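Local coordinates for putative type VI secretion protein (Escherichia coli, PDB 3U66) that is a probable inner-membrane-anchored component of the type VI secretion system, of the SciP/TssL (DotU) family, here as its cytoplasmic domain, at residues 123-135 and 151-163. Sequence-based numbering, arbitrary orientation.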
ATOM      1  N   ALA A 123       8.890 -10.171  -6.186  1.00 56.29           N
ATOM      2  CA  ALA A 123       8.587  -8.788  -6.567  1.00 54.95           C
ATOM      3  C   ALA A 123       7.274  -8.292  -5.934  1.00 56.40           C
ATOM      4  O   ALA A 123       7.246  -7.179  -5.404  1.00 55.46           O
ATOM      5  CB  ALA A 123       8.550  -8.657  -8.082  1.00 55.39           C
ATOM      6  N   VAL A 124       6.219  -9.144  -5.934  1.00 51.63           N
ATOM      7  CA  VAL A 124       4.908  -8.861  -5.335  1.00 50.95           C
ATOM      8  C   VAL A 124       5.071  -8.676  -3.819  1.00 54.51           C
ATOM      9  O   VAL A 124       4.593  -7.674  -3.292  1.00 54.28           O
ATOM     10  CB  VAL A 124       3.854  -9.948  -5.709  1.00 54.76           C
ATOM     11  CG1 VAL A 124       2.549  -9.786  -4.927  1.00 54.10           C
ATOM     12  CG2 VAL A 124       3.584  -9.953  -7.211  1.00 54.39           C
ATOM     13  N   LEU A 125       5.783  -9.611  -3.140  1.00 51.44           N
ATOM     14  CA  LEU A 125       6.063  -9.574  -1.695  1.00 51.37           C
ATOM     15  C   LEU A 125       6.841  -8.332  -1.304  1.00 57.88           C
ATOM     16  O   LEU A 125       6.649  -7.827  -0.195  1.00 58.40           O
ATOM     17  CB  LEU A 125       6.857 -10.812  -1.218  1.00 50.82           C
ATOM     18  CG  LEU A 125       6.187 -12.191  -1.198  1.00 53.86           C
ATOM     19  CD1 LEU A 125       7.082 -13.185  -0.518  1.00 53.56           C
ATOM     20  CD2 LEU A 125       4.846 -12.170  -0.498  1.00 54.13           C
ATOM     21  N   THR A 126       7.746  -7.865  -2.197  1.00 54.89           N
ATOM     22  CA  THR A 126       8.562  -6.669  -1.983  1.00 54.79           C
ATOM     23  C   THR A 126       7.647  -5.449  -1.942  1.00 58.84           C
ATOM     24  O   THR A 126       7.710  -4.671  -0.988  1.00 58.74           O
ATOM     25  CB  THR A 126       9.678  -6.577  -3.040  1.00 59.94           C
ATOM     26  OG1 THR A 126      10.505  -7.741  -2.944  1.00 59.45           O
ATOM     27  CG2 THR A 126      10.526  -5.309  -2.903  1.00 55.31           C
ATOM     28  N   CYS A 127       6.767  -5.321  -2.950  1.00 55.14           N
ATOM     29  CA  CYS A 127       5.816  -4.221  -3.072  1.00 54.69           C
ATOM     30  C   CYS A 127       4.843  -4.146  -1.905  1.00 58.06           C
ATOM     31  O   CYS A 127       4.557  -3.047  -1.434  1.00 57.72           O
ATOM     32  CB  CYS A 127       5.097  -4.289  -4.411  1.00 55.01           C
ATOM     33  SG  CYS A 127       6.161  -3.901  -5.820  1.00 59.16           S
ATOM     34  N   LEU A 128       4.385  -5.313  -1.407  1.00 53.65           N
ATOM     35  CA  LEU A 128       3.487  -5.415  -0.257  1.00 53.65           C
ATOM     36  C   LEU A 128       4.194  -4.981   1.043  1.00 59.19           C
ATOM     37  O   LEU A 128       3.551  -4.427   1.944  1.00 58.70           O
ATOM     38  CB  LEU A 128       2.903  -6.836  -0.134  1.00 53.61           C
ATOM     39  CG  LEU A 128       1.945  -7.288  -1.247  1.00 58.55           C
ATOM     40  CD1 LEU A 128       1.616  -8.746  -1.112  1.00 58.98           C
ATOM     41  CD2 LEU A 128       0.660  -6.464  -1.271  1.00 60.51           C
ATOM     42  N   CYS A 129       5.522  -5.209   1.118  1.00 56.20           N
ATOM     43  CA  CYS A 129       6.345  -4.792   2.252  1.00 56.49           C
ATOM     44  C   CYS A 129       6.553  -3.289   2.182  1.00 58.75           C
ATOM     45  O   CYS A 129       6.453  -2.599   3.198  1.00 58.14           O
ATOM     46  CB  CYS A 129       7.679  -5.539   2.270  1.00 57.04           C
ATOM     47  SG  CYS A 129       7.553  -7.255   2.824  1.00 60.77           S
ATOM     48  N   ARG A 130       6.826  -2.786   0.972  1.00 54.74           N
ATOM     49  CA  ARG A 130       7.028  -1.363   0.714  1.00 54.08           C
ATOM     50  C   ARG A 130       5.749  -0.587   1.017  1.00 57.99           C
ATOM     51  O   ARG A 130       5.833   0.494   1.609  1.00 57.83           O
ATOM     52  CB  ARG A 130       7.502  -1.135  -0.733  1.00 52.03           C
ATOM     53  CG  ARG A 130       8.663  -0.153  -0.881  1.00 59.87           C
ATOM     54  CD  ARG A 130       9.941  -0.673  -0.260  1.00 67.43           C
ATOM     55  NE  ARG A 130      11.134  -0.357  -1.043  1.00 72.59           N
ATOM     56  CZ  ARG A 130      12.145   0.391  -0.615  1.00 79.30           C
ATOM     57  NH1 ARG A 130      12.115   0.926   0.602  1.00 59.05           N
ATOM     58  NH2 ARG A 130      13.189   0.619  -1.395  1.00 68.23           N
ATOM     59  N   THR A 131       4.568  -1.175   0.676  1.00 53.85           N
ATOM     60  CA  THR A 131       3.246  -0.598   0.924  1.00 53.74           C
ATOM     61  C   THR A 131       3.052  -0.377   2.434  1.00 57.75           C
ATOM     62  O   THR A 131       2.617   0.697   2.840  1.00 56.99           O
ATOM     63  CB  THR A 131       2.154  -1.460   0.258  1.00 61.42           C
ATOM     64  OG1 THR A 131       2.384  -1.496  -1.154  1.00 61.30           O
ATOM     65  CG2 THR A 131       0.745  -0.961   0.535  1.00 58.33           C
ATOM     66  N   LEU A 132       3.424  -1.377   3.250  1.00 55.32           N
ATOM     67  CA  LEU A 132       3.320  -1.318   4.710  1.00 55.40           C
ATOM     68  C   LEU A 132       4.365  -0.412   5.344  1.00 61.54           C
ATOM     69  O   LEU A 132       4.066   0.225   6.355  1.00 62.32           O
ATOM     70  CB  LEU A 132       3.370  -2.717   5.353  1.00 54.96           C
ATOM     71  CG  LEU A 132       2.269  -3.724   4.988  1.00 58.71           C
ATOM     72  CD1 LEU A 132       2.385  -4.962   5.817  1.00 58.26           C
ATOM     73  CD2 LEU A 132       0.881  -3.139   5.140  1.00 60.40           C
ATOM     74  N   GLN A 133       5.583  -0.360   4.762  1.00 57.98           N
ATOM     75  CA  GLN A 133       6.688   0.483   5.221  1.00 57.27           C
ATOM     76  C   GLN A 133       6.336   1.956   5.058  1.00 60.98           C
ATOM     77  O   GLN A 133       6.665   2.747   5.935  1.00 61.39           O
ATOM     78  CB  GLN A 133       7.976   0.157   4.439  1.00 58.38           C
ATOM     79  CG  GLN A 133       9.210   0.954   4.881  1.00 61.06           C
ATOM     80  CD  GLN A 133      10.321   1.024   3.863  1.00 74.23           C
ATOM     81  OE1 GLN A 133      10.226   0.519   2.744  1.00 72.01           O
ATOM     82  NE2 GLN A 133      11.397   1.686   4.227  1.00 64.16           N
ATOM     83  N   LEU A 134       5.661   2.325   3.955  1.00 57.66           N
ATOM     84  CA  LEU A 134       5.311   3.725   3.680  1.00 57.74           C
ATOM     85  C   LEU A 134       4.126   4.272   4.485  1.00 60.96           C
ATOM     86  O   LEU A 134       3.824   5.466   4.405  1.00 59.88           O
ATOM     87  CB  LEU A 134       5.191   4.025   2.168  1.00 57.80           C
ATOM     88  CG  LEU A 134       6.374   3.618   1.265  1.00 62.62           C
ATOM     89  CD1 LEU A 134       6.137   4.059  -0.139  1.00 63.47           C
ATOM     90  CD2 LEU A 134       7.692   4.182   1.747  1.00 64.00           C
ATOM     91  N   GLY A 135       3.484   3.407   5.265  1.00 57.78           N
ATOM     92  CA  GLY A 135       2.399   3.810   6.143  1.00 58.06           C
ATOM     93  C   GLY A 135       1.028   3.209   5.932  1.00 63.23           C
ATOM     94  O   GLY A 135       0.078   3.674   6.573  1.00 63.80           O
ATOM     95  N   VAL A 151       0.575 -11.232  10.691  1.00 61.66           N
ATOM     96  CA  VAL A 151       0.592 -11.149   9.223  1.00 61.09           C
ATOM     97  C   VAL A 151       1.837 -10.367   8.759  1.00 63.43           C
ATOM     98  O   VAL A 151       2.507 -10.795   7.815  1.00 63.14           O
ATOM     99  CB  VAL A 151      -0.722 -10.542   8.669  1.00 65.13           C
ATOM    100  CG1 VAL A 151      -0.648 -10.309   7.163  1.00 64.78           C
ATOM    101  CG2 VAL A 151      -1.916 -11.421   9.015  1.00 64.97           C
ATOM    102  N   ILE A 152       2.159  -9.250   9.448  1.00 58.64           N
ATOM    103  CA  ILE A 152       3.351  -8.436   9.170  1.00 58.51           C
ATOM    104  C   ILE A 152       4.626  -9.288   9.350  1.00 62.26           C
ATOM    105  O   ILE A 152       5.424  -9.371   8.415  1.00 60.49           O
ATOM    106  CB  ILE A 152       3.370  -7.127  10.012  1.00 61.78           C
ATOM    107  CG1 ILE A 152       2.253  -6.163   9.553  1.00 62.34           C
ATOM    108  CG2 ILE A 152       4.745  -6.440   9.977  1.00 62.82           C
ATOM    109  CD1 ILE A 152       1.946  -4.967  10.490  1.00 66.61           C
ATOM    110  N   ARG A 153       4.767  -9.971  10.517  1.00 60.02           N
ATOM    111  CA  ARG A 153       5.907 -10.846  10.842  1.00 59.99           C
ATOM    112  C   ARG A 153       6.112 -11.957   9.809  1.00 62.95           C
ATOM    113  O   ARG A 153       7.244 -12.186   9.381  1.00 62.61           O
ATOM    114  CB  ARG A 153       5.744 -11.462  12.235  1.00 60.61           C
ATOM    115  CG  ARG A 153       6.205 -10.561  13.363  1.00 73.69           C
ATOM    116  CD  ARG A 153       5.794 -11.128  14.710  1.00 82.29           C
ATOM    117  NE  ARG A 153       4.815 -10.281  15.389  1.00 86.77           N
ATOM    118  CZ  ARG A 153       5.129  -9.351  16.285  1.00103.37           C
ATOM    119  NH1 ARG A 153       6.394  -9.156  16.634  1.00 96.66           N
ATOM    120  NH2 ARG A 153       4.179  -8.621  16.852  1.00 86.30           N
ATOM    121  N   ALA A 154       5.013 -12.610   9.389  1.00 58.39           N
ATOM    122  CA  ALA A 154       5.009 -13.697   8.412  1.00 58.12           C
ATOM    123  C   ALA A 154       5.440 -13.238   7.028  1.00 61.47           C
ATOM    124  O   ALA A 154       6.199 -13.947   6.368  1.00 60.68           O
ATOM    125  CB  ALA A 154       3.630 -14.330   8.348  1.00 59.10           C
ATOM    126  N   LEU A 155       4.962 -12.051   6.600  1.00 58.33           N
ATOM    127  CA  LEU A 155       5.278 -11.432   5.310  1.00 57.57           C
ATOM    128  C   LEU A 155       6.728 -10.986   5.307  1.00 60.77           C
ATOM    129  O   LEU A 155       7.437 -11.193   4.327  1.00 59.96           O
ATOM    130  CB  LEU A 155       4.323 -10.251   5.046  1.00 57.34           C
ATOM    131  CG  LEU A 155       4.617  -9.323   3.859  1.00 61.23           C
ATOM    132  CD1 LEU A 155       4.288  -9.979   2.526  1.00 60.57           C
ATOM    133  CD2 LEU A 155       3.853  -8.035   4.002  1.00 64.48           C
ATOM    134  N   THR A 156       7.159 -10.409   6.423  1.00 58.64           N
ATOM    135  CA  THR A 156       8.514  -9.932   6.695  1.00 58.78           C
ATOM    136  C   THR A 156       9.529 -11.082   6.606  1.00 61.69           C
ATOM    137  O   THR A 156      10.593 -10.904   6.010  1.00 61.16           O
ATOM    138  CB  THR A 156       8.485  -9.146   8.030  1.00 67.61           C
ATOM    139  OG1 THR A 156       8.472  -7.743   7.769  1.00 68.49           O
ATOM    140  CG2 THR A 156       9.576  -9.528   9.010  1.00 66.56           C
ATOM    141  N   ALA A 157       9.162 -12.263   7.161  1.00 57.73           N
ATOM    142  CA  ALA A 157       9.991 -13.470   7.227  1.00 57.55           C
ATOM    143  C   ALA A 157      10.299 -14.085   5.859  1.00 62.10           C
ATOM    144  O   ALA A 157      11.325 -14.758   5.706  1.00 61.96           O
ATOM    145  CB  ALA A 157       9.336 -14.503   8.137  1.00 58.06           C
ATOM    146  N   ARG A 158       9.416 -13.857   4.872  1.00 58.42           N
ATOM    147  CA  ARG A 158       9.564 -14.420   3.538  1.00 58.37           C
ATOM    148  C   ARG A 158      10.307 -13.563   2.525  1.00 62.33           C
ATOM    149  O   ARG A 158      10.542 -14.018   1.400  1.00 61.54           O
ATOM    150  CB  ARG A 158       8.231 -14.945   3.014  1.00 59.58           C
ATOM    151  CG  ARG A 158       8.159 -16.450   3.144  1.00 73.23           C
ATOM    152  CD  ARG A 158       6.780 -16.920   3.494  1.00 77.02           C
ATOM    153  NE  ARG A 158       6.007 -17.257   2.306  1.00 83.47           N
ATOM    154  CZ  ARG A 158       4.721 -17.583   2.337  1.00 98.52           C
ATOM    155  NH1 ARG A 158       4.060 -17.594   3.487  1.00 85.30           N
ATOM    156  NH2 ARG A 158       4.081 -17.880   1.216  1.00 86.99           N
ATOM    157  N   VAL A 159      10.729 -12.354   2.935  1.00 59.65           N
ATOM    158  CA  VAL A 159      11.497 -11.438   2.088  1.00 60.00           C
ATOM    159  C   VAL A 159      12.818 -11.030   2.790  1.00 64.19           C
ATOM    160  O   VAL A 159      12.774 -10.535   3.922  1.00 63.18           O
ATOM    161  CB  VAL A 159      10.647 -10.249   1.539  1.00 64.19           C
ATOM    162  CG1 VAL A 159      10.093  -9.396   2.660  1.00 64.33           C
ATOM    163  CG2 VAL A 159      11.421  -9.388   0.544  1.00 64.00           C
ATOM    164  N   PRO A 160      13.995 -11.299   2.166  1.00 61.56           N
ATOM    165  CA  PRO A 160      15.272 -10.966   2.837  1.00 61.06           C
ATOM    166  C   PRO A 160      15.505  -9.478   3.060  1.00 62.31           C
ATOM    167  O   PRO A 160      16.044  -9.093   4.098  1.00 62.60           O
ATOM    168  CB  PRO A 160      16.340 -11.573   1.913  1.00 63.19           C
ATOM    169  CG  PRO A 160      15.682 -11.688   0.583  1.00 67.93           C
ATOM    170  CD  PRO A 160      14.224 -11.941   0.852  1.00 63.32           C
ATOM    171  N   ALA A 161      15.061  -8.647   2.108  1.00 56.55           N
ATOM    172  CA  ALA A 161      15.206  -7.190   2.101  1.00 55.36           C
ATOM    173  C   ALA A 161      14.430  -6.464   3.238  1.00 58.99           C
ATOM    174  O   ALA A 161      14.644  -5.269   3.482  1.00 57.38           O
ATOM    175  CB  ALA A 161      14.766  -6.653   0.747  1.00 55.77           C
ATOM    176  N   PHE A 162      13.508  -7.172   3.895  1.00 56.17           N
ATOM    177  CA  PHE A 162      12.657  -6.573   4.903  1.00 56.86           C
ATOM    178  C   PHE A 162      12.577  -7.332   6.197  1.00 62.71           C
ATOM    179  O   PHE A 162      12.703  -8.560   6.229  1.00 62.86           O
ATOM    180  CB  PHE A 162      11.241  -6.363   4.334  1.00 58.86           C
ATOM    181  CG  PHE A 162      11.162  -5.333   3.235  1.00 60.28           C
ATOM    182  CD1 PHE A 162      11.351  -5.695   1.907  1.00 63.80           C
ATOM    183  CD2 PHE A 162      10.910  -3.999   3.528  1.00 62.25           C
ATOM    184  CE1 PHE A 162      11.309  -4.738   0.894  1.00 64.78           C
ATOM    185  CE2 PHE A 162      10.847  -3.045   2.514  1.00 65.36           C
ATOM    186  CZ  PHE A 162      11.056  -3.420   1.207  1.00 63.79           C
ATOM    187  N   THR A 163      12.316  -6.582   7.265  1.00 60.66           N
ATOM    188  CA  THR A 163      12.131  -7.080   8.624  1.00 61.95           C
ATOM    189  C   THR A 163      11.141  -6.187   9.370  1.00 68.13           C
ATOM    190  O   THR A 163      10.605  -5.248   8.786  1.00 68.02           O
ATOM    191  CB  THR A 163      13.475  -7.350   9.366  1.00 74.64           C
ATOM    192  OG1 THR A 163      13.208  -8.092  10.569  1.00 77.49           O
ATOM    193  CG2 THR A 163      14.274  -6.063   9.677  1.00 69.59           C
TER
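Helices 123-133 and 151-157 pack at 137° between their N-to-C directions, their axes 10.3 Å apart, and the chain leaving the second helix folds back over the first, bringing the CA atoms of L125 and V159 within 6.9 Å. A single knob-into-hole contact joins the helices in the all-helical cytoplasmic domain of this DotU-family protein, and a type I turn from V159 to F162 extends the interface. L155 is the knob, set among L125, L128, C129 and L132. Its CG lies anti to the backbone N (chi1 170°), which carries the two methyls to different parts of the hole: CD1 meets L125 CD2 at 3.8 Å, while CD2 turns to L132 CD1. That same L132 methyl also touches I152 CG1 at 3.9 Å. At the other end L125 CD1 rests by the backbone O and CB of R158, whose NH1 hydrogen-bonds to L115 O. C129 is shared between helix and turn: its SG reaches L155 CG and V159 CG1, and its CB sits over the centre of one face of the F162 ring, a CH-pi contact 3.6 Å from the centroid and 12° off the normal. The sulfur lies obliquely to the same ring. Around the ring's rim come T126 CG2, at 3.9 Å from CE1, then R130 CD near CZ and Q133 OE1 beside CE2. No hydrogen bond joins the two segments. C127, turned away from 151-163, packs on helices 7-24 and 57-76, and on the flank R130 NE makes a salt bridge to E10 OE1. Bends at chi2 and chi3 lead the R130 chain past the ring edge, its guanidinium plane steeply inclined to the ring, and NH1 donates to an in-plane lone pair of Q133 OE1 at 2.9 Å.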